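Local coordinates for protein diaminopimelate decarboxylase (Helicobacter pylori, PDB 2QGH) that catalyses the pyridoxal-phosphate-dependent decarboxylation of diaminopimelate to L-lysine, the last step of bacterial lysine biosynthesis, at residues Leu237-Tyr250 with Leu274-Ala286. Numbering follows the deposited sequence.
Sequences LRFFDVGGGIGVSY and LTIICEPGRSIVA. With PLP (pyridoxal-5'-phosphate), chain B; LYS (lysine), chain C.
Phosphate oxygen O2P of pyridoxal-5'-phosphate is gripped from both segments: G245 N reaches it at 3.0 Å in an almost straight bond (178°), G281 N at 2.7 Å, and a water shared by I246 O and S283 N adds a third donor. R282 N takes O1P, so the start of helix 282-285, with G281 as N-cap, faces the phosphate and its dipole would favour the anion. Glycine suits both loops: a CB on G281 would run into O1P, and one on G244 into E279 O. R282, its CG anti to the backbone N (chi1 -162°) and its chain bent at chi3, stands its guanidinium nearly upright to the Y250 ring, planes 79° apart, and brings NH1 to the ring edge. There NH1 donates to Y250 OH at 2.9 Å, while NH2 holds carboxylate oxygen OXT of the bound lysine at 2.7 Å and also meets S208. V248, a compact branched side chain, fits beside this pair, CG1 against A286 CB and CG2 against R282 CD, with CG2 also over one face of the Y250 ring, toward its rim.

These loops follow strands 239-241 and 275-278, the last two parallel strands of an eight-stranded beta/alpha barrel of the TIM type, joined by helix 258-268. T275 N to R238 O, F240 N to T275 O, I277 N to F240 O and V242 N to I277 O lace them together. At the strand ends D241 OD1 accepts from G243 N, forming an Asx turn, and G243 O receives E279 N at 2.8 Å from above its carbonyl plane. E279, extended beyond CG, has OE1 hydrogen-bonded to H203 and 2.9 Å from pyridoxal N1. Its OE2 lies 2.9 Å from D241 OD2, the carboxylates steeply turned. Farther down, F239 CD1 touches I277 CD1, apolar groups sharing one sheet face.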
loop_
_atom_site.group_PDB
_atom_site.type_symbol
_atom_site.label_atom_id
_atom_site.label_comp_id
_atom_site.label_asym_id
_atom_site.label_seq_id
_atom_site.Cartn_x
_atom_site.Cartn_y
_atom_site.Cartn_z
ATOM N N LEU A 237 -19.556 -9.448 33.256
ATOM C CA LEU A 237 -18.321 -9.583 32.483
ATOM C C LEU A 237 -17.653 -10.930 32.709
ATOM O O LEU A 237 -17.623 -11.436 33.827
ATOM C CB LEU A 237 -17.326 -8.485 32.860
ATOM C CG LEU A 237 -17.749 -7.037 32.645
ATOM C CD1 LEU A 237 -16.656 -6.123 33.191
ATOM C CD2 LEU A 237 -18.007 -6.774 31.168
ATOM N N ARG A 238 -17.099 -11.494 31.640
ATOM C CA ARG A 238 -16.422 -12.783 31.713
ATOM C C ARG A 238 -15.016 -12.687 31.126
ATOM O O ARG A 238 -14.170 -13.538 31.399
ATOM C CB ARG A 238 -17.233 -13.844 30.950
ATOM C CG ARG A 238 -18.596 -14.184 31.595
ATOM C CD ARG A 238 -18.488 -15.406 32.529
ATOM N NE ARG A 238 -19.579 -15.511 33.508
ATOM C CZ ARG A 238 -19.697 -16.511 34.381
ATOM N NH1 ARG A 238 -18.808 -17.492 34.394
ATOM N NH2 ARG A 238 -20.682 -16.517 35.264
ATOM N N PHE A 239 -14.775 -11.638 30.338
ATOM C CA PHE A 239 -13.480 -11.421 29.684
ATOM C C PHE A 239 -12.899 -10.016 29.889
ATOM O O PHE A 239 -13.627 -9.032 30.046
ATOM C CB PHE A 239 -13.604 -11.649 28.169
ATOM C CG PHE A 239 -14.184 -12.981 27.788
ATOM C CD1 PHE A 239 -13.388 -14.118 27.745
ATOM C CD2 PHE A 239 -15.523 -13.092 27.440
ATOM C CE1 PHE A 239 -13.918 -15.346 27.356
ATOM C CE2 PHE A 239 -16.061 -14.313 27.049
ATOM C CZ PHE A 239 -15.251 -15.445 27.007
ATOM N N PHE A 240 -11.574 -9.938 29.856
ATOM C CA PHE A 240 -10.851 -8.679 29.990
ATOM C C PHE A 240 -9.823 -8.728 28.852
ATOM O O PHE A 240 -8.835 -9.470 28.922
ATOM C CB PHE A 240 -10.141 -8.610 31.348
ATOM C CG PHE A 240 -9.581 -7.242 31.675
ATOM C CD1 PHE A 240 -10.405 -6.244 32.185
ATOM C CD2 PHE A 240 -8.230 -6.958 31.466
ATOM C CE1 PHE A 240 -9.901 -4.984 32.487
ATOM C CE2 PHE A 240 -7.711 -5.699 31.763
ATOM C CZ PHE A 240 -8.550 -4.710 32.276
ATOM N N ASP A 241 -10.057 -7.942 27.807
ATOM C CA ASP A 241 -9.181 -7.943 26.645
ATOM C C ASP A 241 -8.199 -6.778 26.590
ATOM O O ASP A 241 -8.601 -5.627 26.465
ATOM C CB ASP A 241 -10.037 -7.940 25.381
ATOM C CG ASP A 241 -9.316 -8.520 24.192
ATOM O OD1 ASP A 241 -8.102 -8.266 24.047
ATOM O OD2 ASP A 241 -9.972 -9.225 23.399
ATOM N N VAL A 242 -6.907 -7.091 26.642
ATOM C CA VAL A 242 -5.861 -6.073 26.608
ATOM C C VAL A 242 -5.331 -5.761 25.204
ATOM O O VAL A 242 -4.442 -4.922 25.048
ATOM C CB VAL A 242 -4.656 -6.483 27.486
ATOM C CG1 VAL A 242 -5.114 -6.776 28.908
ATOM C CG2 VAL A 242 -3.973 -7.683 26.889
ATOM N N GLY A 243 -5.879 -6.428 24.189
ATOM C CA GLY A 243 -5.429 -6.202 22.824
ATOM C C GLY A 243 -4.015 -6.706 22.582
ATOM O O GLY A 243 -3.532 -7.596 23.287
ATOM N N GLY A 244 -3.354 -6.153 21.573
ATOM C CA GLY A 244 -1.987 -6.545 21.272
ATOM C C GLY A 244 -1.094 -5.340 21.491
ATOM O O GLY A 244 -1.269 -4.617 22.471
ATOM N N GLY A 245 -0.129 -5.118 20.603
ATOM C CA GLY A 245 0.718 -3.947 20.744
ATOM C C GLY A 245 2.163 -4.104 21.170
ATOM O O GLY A 245 2.927 -3.152 21.067
ATOM N N ILE A 246 2.558 -5.274 21.655
ATOM C CA ILE A 246 3.947 -5.463 22.075
ATOM C C ILE A 246 4.896 -5.383 20.879
ATOM O O ILE A 246 4.765 -6.145 19.920
ATOM C CB ILE A 246 4.124 -6.810 22.799
ATOM C CG1 ILE A 246 3.442 -6.735 24.169
ATOM C CG2 ILE A 246 5.608 -7.158 22.919
ATOM C CD1 ILE A 246 3.662 -7.948 25.057
ATOM N N GLY A 247 5.845 -4.455 20.942
ATOM C CA GLY A 247 6.789 -4.267 19.851
ATOM C C GLY A 247 7.927 -5.265 19.762
ATOM O O GLY A 247 8.215 -5.986 20.721
ATOM N N VAL A 248 8.569 -5.327 18.596
ATOM C CA VAL A 248 9.692 -6.236 18.407
ATOM C C VAL A 248 10.976 -5.431 18.288
ATOM O O VAL A 248 10.950 -4.196 18.251
ATOM C CB VAL A 248 9.532 -7.142 17.149
ATOM C CG1 VAL A 248 8.351 -8.092 17.338
ATOM C CG2 VAL A 248 9.350 -6.297 15.899
ATOM N N SER A 249 12.101 -6.128 18.232
ATOM C CA SER A 249 13.378 -5.449 18.150
ATOM C C SER A 249 13.826 -5.186 16.717
ATOM O O SER A 249 14.712 -5.859 16.208
ATOM C CB SER A 249 14.441 -6.261 18.887
ATOM O OG SER A 249 15.518 -5.425 19.259
ATOM N N TYR A 250 13.221 -4.202 16.067
ATOM C CA TYR A 250 13.604 -3.890 14.701
ATOM C C TYR A 250 15.019 -3.330 14.646
ATOM O O TYR A 250 15.793 -3.678 13.755
ATOM C CB TYR A 250 12.626 -2.889 14.082
ATOM C CG TYR A 250 11.269 -3.475 13.766
ATOM C CD1 TYR A 250 11.148 -4.621 12.972
ATOM C CD2 TYR A 250 10.103 -2.877 14.244
ATOM C CE1 TYR A 250 9.899 -5.153 12.662
ATOM C CE2 TYR A 250 8.847 -3.400 13.938
ATOM C CZ TYR A 250 8.750 -4.537 13.148
ATOM O OH TYR A 250 7.509 -5.051 12.855
ATOM N N LEU A 274 -11.594 -12.663 35.871
ATOM C CA LEU A 274 -11.974 -12.633 34.463
ATOM C C LEU A 274 -10.951 -13.346 33.603
ATOM O O LEU A 274 -9.784 -13.450 33.975
ATOM C CB LEU A 274 -12.087 -11.187 33.987
ATOM C CG LEU A 274 -13.180 -10.348 34.633
ATOM C CD1 LEU A 274 -13.057 -8.898 34.201
ATOM C CD2 LEU A 274 -14.522 -10.912 34.236
ATOM N N THR A 275 -11.395 -13.839 32.451
ATOM C CA THR A 275 -10.498 -14.519 31.529
ATOM C C THR A 275 -9.765 -13.429 30.760
ATOM O O THR A 275 -10.387 -12.592 30.104
ATOM C CB THR A 275 -11.268 -15.408 30.531
ATOM O OG1 THR A 275 -11.933 -16.461 31.242
ATOM C CG2 THR A 275 -10.303 -16.014 29.499
ATOM N N ILE A 276 -8.443 -13.426 30.847
ATOM C CA ILE A 276 -7.685 -12.413 30.149
ATOM C C ILE A 276 -7.502 -12.804 28.686
ATOM O O ILE A 276 -7.274 -13.968 28.361
ATOM C CB ILE A 276 -6.319 -12.143 30.883
ATOM C CG1 ILE A 276 -5.360 -11.350 29.990
ATOM C CG2 ILE A 276 -5.708 -13.450 31.355
ATOM C CD1 ILE A 276 -4.651 -12.179 28.953
ATOM N N ILE A 277 -7.657 -11.822 27.803
ATOM C CA ILE A 277 -7.498 -12.036 26.372
ATOM C C ILE A 277 -6.419 -11.108 25.836
ATOM O O ILE A 277 -6.384 -9.912 26.159
ATOM C CB ILE A 277 -8.796 -11.731 25.575
ATOM C CG1 ILE A 277 -9.909 -12.718 25.934
ATOM C CG2 ILE A 277 -8.507 -11.810 24.081
ATOM C CD1 ILE A 277 -11.194 -12.500 25.128
ATOM N N CYS A 278 -5.539 -11.667 25.016
ATOM C CA CYS A 278 -4.479 -10.885 24.397
ATOM C C CYS A 278 -4.649 -11.041 22.891
ATOM O O CYS A 278 -4.985 -12.121 22.398
ATOM C CB CYS A 278 -3.100 -11.397 24.817
ATOM S SG CYS A 278 -2.730 -11.285 26.588
ATOM N N GLU A 279 -4.417 -9.956 22.166
ATOM C CA GLU A 279 -4.540 -9.971 20.719
ATOM C C GLU A 279 -3.191 -9.665 20.043
ATOM O O GLU A 279 -3.082 -8.742 19.236
ATOM C CB GLU A 279 -5.600 -8.954 20.302
ATOM C CG GLU A 279 -6.911 -9.122 21.062
ATOM C CD GLU A 279 -7.945 -8.085 20.687
ATOM O OE1 GLU A 279 -7.558 -6.937 20.388
ATOM O OE2 GLU A 279 -9.150 -8.406 20.709
ATOM N N PRO A 280 -2.146 -10.452 20.364
ATOM C CA PRO A 280 -0.827 -10.232 19.770
ATOM C C PRO A 280 -0.801 -10.498 18.265
ATOM O O PRO A 280 -1.401 -11.459 17.776
ATOM C CB PRO A 280 0.053 -11.209 20.537
ATOM C CG PRO A 280 -0.860 -12.372 20.719
ATOM C CD PRO A 280 -2.154 -11.694 21.159
ATOM N N GLY A 281 -0.104 -9.636 17.537
ATOM C CA GLY A 281 0.009 -9.795 16.100
ATOM C C GLY A 281 1.469 -9.803 15.677
ATOM O O GLY A 281 2.030 -10.851 15.355
ATOM N N ARG A 282 2.078 -8.624 15.697
ATOM C CA ARG A 282 3.474 -8.436 15.321
ATOM C C ARG A 282 4.418 -9.380 16.063
ATOM O O ARG A 282 5.185 -10.120 15.441
ATOM C CB ARG A 282 3.882 -6.987 15.599
ATOM C CG ARG A 282 5.139 -6.527 14.882
ATOM C CD ARG A 282 5.638 -5.217 15.480
ATOM N NE ARG A 282 4.648 -4.149 15.401
ATOM C CZ ARG A 282 4.350 -3.480 14.291
ATOM N NH1 ARG A 282 4.973 -3.755 13.148
ATOM N NH2 ARG A 282 3.412 -2.545 14.321
ATOM N N SER A 283 4.363 -9.346 17.393
ATOM C CA SER A 283 5.223 -10.185 18.230
ATOM C C SER A 283 5.066 -11.692 17.999
ATOM O O SER A 283 5.838 -12.490 18.524
ATOM C CB SER A 283 4.997 -9.859 19.712
ATOM O OG SER A 283 3.627 -9.924 20.062
ATOM N N ILE A 284 4.070 -12.087 17.213
ATOM C CA ILE A 284 3.875 -13.502 16.935
ATOM C C ILE A 284 4.563 -13.899 15.628
ATOM O O ILE A 284 5.193 -14.952 15.551
ATOM C CB ILE A 284 2.374 -13.868 16.789
ATOM C CG1 ILE A 284 1.620 -13.615 18.101
ATOM C CG2 ILE A 284 2.237 -15.333 16.352
ATOM C CD1 ILE A 284 1.966 -14.574 19.231
ATOM N N VAL A 285 4.452 -13.045 14.613
ATOM C CA VAL A 285 5.003 -13.364 13.302
ATOM C C VAL A 285 6.154 -12.533 12.748
ATOM O O VAL A 285 6.850 -12.986 11.842
ATOM C CB VAL A 285 3.885 -13.349 12.221
ATOM C CG1 VAL A 285 2.877 -14.432 12.497
ATOM C CG2 VAL A 285 3.200 -11.988 12.200
ATOM N N ALA A 286 6.357 -11.328 13.262
ATOM C CA ALA A 286 7.424 -10.484 12.742
ATOM C C ALA A 286 8.730 -11.230 12.424
ATOM O O ALA A 286 9.074 -11.430 11.254
ATOM C CB ALA A 286 7.702 -9.339 13.704
HETATM N N1 PLP B . -5.818 -5.858 18.395
HETATM C C2 PLP B . -6.367 -4.698 17.810
HETATM C C2A PLP B . -7.757 -4.292 18.105
HETATM C C3 PLP B . -5.537 -3.938 16.893
HETATM O O3 PLP B . -6.027 -2.802 16.277
HETATM C C4 PLP B . -4.232 -4.343 16.615
HETATM C C4A PLP B . -3.405 -3.345 15.883
HETATM C C5 PLP B . -3.700 -5.505 17.190
HETATM C C6 PLP B . -4.504 -6.264 18.125
HETATM C C5A PLP B . -2.451 -6.174 16.805
HETATM O O4P PLP B . -1.372 -5.521 17.434
HETATM P P PLP B . 0.013 -5.947 17.219
HETATM O O1P PLP B . 0.434 -6.502 15.823
HETATM O O2P PLP B . 0.224 -7.059 18.338
HETATM O O3P PLP B . 0.893 -4.665 17.482
HETATM N N LYS C . 0.345 -1.732 9.891
HETATM C CA LYS C . 1.104 -1.218 11.074
HETATM C C LYS C . 2.592 -1.535 10.931
HETATM O O LYS C . 2.988 -1.923 9.813
HETATM C CB LYS C . 0.543 -1.843 12.365
HETATM C CG LYS C . -0.887 -1.419 12.664
HETATM C CD LYS C . -1.552 -2.295 13.708
HETATM C CE LYS C . -2.974 -1.802 13.972
HETATM N NZ LYS C . -3.795 -2.691 14.862
HETATM O OXT LYS C . 3.342 -1.393 11.922
HETATM O O HOH W 1 3.494 -4.403 17.924
HETATM O O HOH W 2 2.635 -7.586 19.196
#